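Local coordinates for protein D-ribulose-5-phosphate 3-epimerase, putative (Plasmodium falciparum, PDB 1TQX) that probably interconverts D-ribulose 5-phosphate and D-xylulose 5-phosphate as a zinc-binding TIM-barrel epimerase, at residues 44-48 against 148-152. Residues are numbered along the deposited sequence.
Sequences FVPNL and EPGFG
Neither 44-48 nor 148-152 forms a regular helix or strand; the closest CA atoms are those of Val45 and Gly150, 5.4 Å apart. Phe44 (phi/psi -67/-32) has its CA-to-CB bond sideways to the other loop and, with chi1 t, its ring meets that of His92. Val45 then extends (phi/psi -139/151) and aims its CB at the other loop. Its compact branched side chain, rotamer m, puts CG1 3.7 Å from O of Pro149 and 4.3 Å from Pro149 CB, while its CB lies 4.1 Å from CA of Gly150. Gly150 suits that place: at its phi/psi of 138/-38 a CB would jam against the carbonyl O of Pro149 and be crowded by the Phe151 ring. Both loops follow strands of the TIM barrel, 34-40 and 141-145, and meet over its C-terminal mouth, where zinc is held by His36, Asp38, His70 and Asp179. The Pro149 side chain is about 7 Å from the zinc, and Gly150, Phe151 and Gly152 are predicted to bind substrate. Pro46 (phi/psi -78/53), its ring holding phi near the value needed, centres an inverse gamma turn, with a weak hydrogen bond from Asn47 N to Val45 O (2.9 Å). Its puckered (C-gamma endo) apolar ring packs on the aromatic ring, Pro46 CG to Phe151 CE1 4.1 Å. Pro46 O approaches Phe151 CZ at 3.5 Å, obliquely to the ring. Phe151, extended with chi1 m, brings its ring end near this turn. Asn47, extended, rotamer t, points its CB toward the other loop, its polar end beside the Gly150 carbonyl, and the Leu48 side chain touches Met42.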
ATOM      1  N   PHE A  44      -7.925  14.962  -1.309  1.00 22.06           N
ATOM      2  CA  PHE A  44      -7.631  14.025  -2.391  1.00 21.11           C
ATOM      3  C   PHE A  44      -8.698  12.930  -2.419  1.00 21.47           C
ATOM      4  O   PHE A  44      -9.021  12.386  -3.474  1.00 21.54           O
ATOM      5  CB  PHE A  44      -6.248  13.400  -2.215  1.00 19.86           C
ATOM      6  CG  PHE A  44      -5.862  12.498  -3.344  1.00 21.56           C
ATOM      7  CD1 PHE A  44      -5.492  13.025  -4.582  1.00 21.14           C
ATOM      8  CD2 PHE A  44      -5.931  11.116  -3.196  1.00 21.62           C
ATOM      9  CE1 PHE A  44      -5.198  12.184  -5.659  1.00 20.42           C
ATOM     10  CE2 PHE A  44      -5.642  10.273  -4.264  1.00 21.50           C
ATOM     11  CZ  PHE A  44      -5.274  10.809  -5.496  1.00 21.19           C
ATOM     12  N   VAL A  45      -9.215  12.597  -1.241  1.00 20.90           N
ATOM     13  CA  VAL A  45     -10.287  11.618  -1.088  1.00 22.42           C
ATOM     14  C   VAL A  45     -11.218  12.223  -0.034  1.00 23.04           C
ATOM     15  O   VAL A  45     -10.774  12.990   0.821  1.00 22.74           O
ATOM     16  CB  VAL A  45      -9.772  10.237  -0.603  1.00 22.05           C
ATOM     17  CG1 VAL A  45      -8.982   9.562  -1.710  1.00 23.29           C
ATOM     18  CG2 VAL A  45      -8.907  10.399   0.643  1.00 23.36           C
ATOM     19  N   PRO A  46     -12.523  11.903  -0.090  1.00 23.48           N
ATOM     20  CA  PRO A  46     -13.497  12.437   0.868  1.00 22.40           C
ATOM     21  C   PRO A  46     -13.511  11.787   2.255  1.00 23.18           C
ATOM     22  O   PRO A  46     -14.567  11.377   2.752  1.00 20.84           O
ATOM     23  CB  PRO A  46     -14.825  12.268   0.129  1.00 23.59           C
ATOM     24  CG  PRO A  46     -14.617  10.991  -0.603  1.00 25.45           C
ATOM     25  CD  PRO A  46     -13.200  11.137  -1.153  1.00 23.13           C
ATOM     26  N   ASN A  47     -12.344  11.723   2.889  1.00 22.30           N
ATOM     27  CA  ASN A  47     -12.215  11.121   4.212  1.00 22.82           C
ATOM     28  C   ASN A  47     -10.942  11.658   4.872  1.00 21.98           C
ATOM     29  O   ASN A  47      -9.961  11.942   4.187  1.00 21.08           O
ATOM     30  CB  ASN A  47     -12.131   9.593   4.056  1.00 23.25           C
ATOM     31  CG  ASN A  47     -12.356   8.843   5.359  1.00 27.60           C
ATOM     32  OD1 ASN A  47     -12.264   7.611   5.394  1.00 31.20           O
ATOM     33  ND2 ASN A  47     -12.656   9.568   6.429  1.00 24.35           N
ATOM     34  N   LEU A  48     -10.968  11.814   6.193  1.00 21.56           N
ATOM     35  CA  LEU A  48      -9.799  12.285   6.940  1.00 19.54           C
ATOM     36  C   LEU A  48      -9.483  11.195   7.960  1.00 20.94           C
ATOM     37  O   LEU A  48     -10.258  10.975   8.894  1.00 18.14           O
ATOM     38  CB  LEU A  48     -10.108  13.602   7.662  1.00 20.55           C
ATOM     39  CG  LEU A  48      -8.959  14.281   8.427  1.00 21.60           C
ATOM     40  CD1 LEU A  48      -7.893  14.752   7.455  1.00 21.99           C
ATOM     41  CD2 LEU A  48      -9.510  15.474   9.218  1.00 21.79           C
ATOM     42  N   GLU A 148     -12.269   2.048  -5.405  1.00 30.40           N
ATOM     43  CA  GLU A 148     -12.210   3.512  -5.430  1.00 32.48           C
ATOM     44  C   GLU A 148     -11.712   3.922  -4.037  1.00 31.19           C
ATOM     45  O   GLU A 148     -12.403   3.726  -3.039  1.00 30.62           O
ATOM     46  CB  GLU A 148     -13.608   4.082  -5.696  1.00 37.37           C
ATOM     47  CG  GLU A 148     -14.222   3.610  -7.016  1.00 45.14           C
ATOM     48  CD  GLU A 148     -15.743   3.685  -7.041  1.00 51.22           C
ATOM     49  OE1 GLU A 148     -16.302   4.789  -6.848  1.00 55.07           O
ATOM     50  OE2 GLU A 148     -16.386   2.631  -7.255  1.00 51.02           O
ATOM     51  N   PRO A 149     -10.508   4.510  -3.955  1.00 30.01           N
ATOM     52  CA  PRO A 149      -9.932   4.924  -2.669  1.00 30.09           C
ATOM     53  C   PRO A 149     -10.733   5.896  -1.813  1.00 30.17           C
ATOM     54  O   PRO A 149     -11.412   6.785  -2.324  1.00 29.15           O
ATOM     55  CB  PRO A 149      -8.571   5.489  -3.071  1.00 29.86           C
ATOM     56  CG  PRO A 149      -8.841   6.069  -4.414  1.00 30.41           C
ATOM     57  CD  PRO A 149      -9.687   4.998  -5.077  1.00 29.61           C
ATOM     58  N   GLY A 150     -10.631   5.719  -0.498  1.00 32.03           N
ATOM     59  CA  GLY A 150     -11.333   6.583   0.430  1.00 34.18           C
ATOM     60  C   GLY A 150     -11.958   5.818   1.581  1.00 35.69           C
ATOM     61  O   GLY A 150     -11.963   6.288   2.721  1.00 34.83           O
ATOM     62  N   PHE A 151     -12.483   4.633   1.290  1.00 35.60           N
ATOM     63  CA  PHE A 151     -13.123   3.827   2.323  1.00 37.17           C
ATOM     64  C   PHE A 151     -12.857   2.336   2.199  1.00 36.63           C
ATOM     65  O   PHE A 151     -12.582   1.823   1.113  1.00 34.92           O
ATOM     66  CB  PHE A 151     -14.635   4.056   2.309  1.00 38.57           C
ATOM     67  CG  PHE A 151     -15.034   5.483   2.525  1.00 40.81           C
ATOM     68  CD1 PHE A 151     -15.151   6.361   1.450  1.00 41.83           C
ATOM     69  CD2 PHE A 151     -15.300   5.953   3.807  1.00 40.93           C
ATOM     70  CE1 PHE A 151     -15.533   7.692   1.655  1.00 42.74           C
ATOM     71  CE2 PHE A 151     -15.680   7.278   4.021  1.00 42.54           C
ATOM     72  CZ  PHE A 151     -15.797   8.146   2.940  1.00 42.19           C
ATOM     73  N   GLY A 152     -12.947   1.642   3.330  1.00 36.88           N
ATOM     74  CA  GLY A 152     -12.746   0.207   3.333  1.00 36.66           C
ATOM     75  C   GLY A 152     -14.111  -0.444   3.205  1.00 36.27           C
ATOM     76  O   GLY A 152     -15.122   0.257   3.149  1.00 36.34           O
TER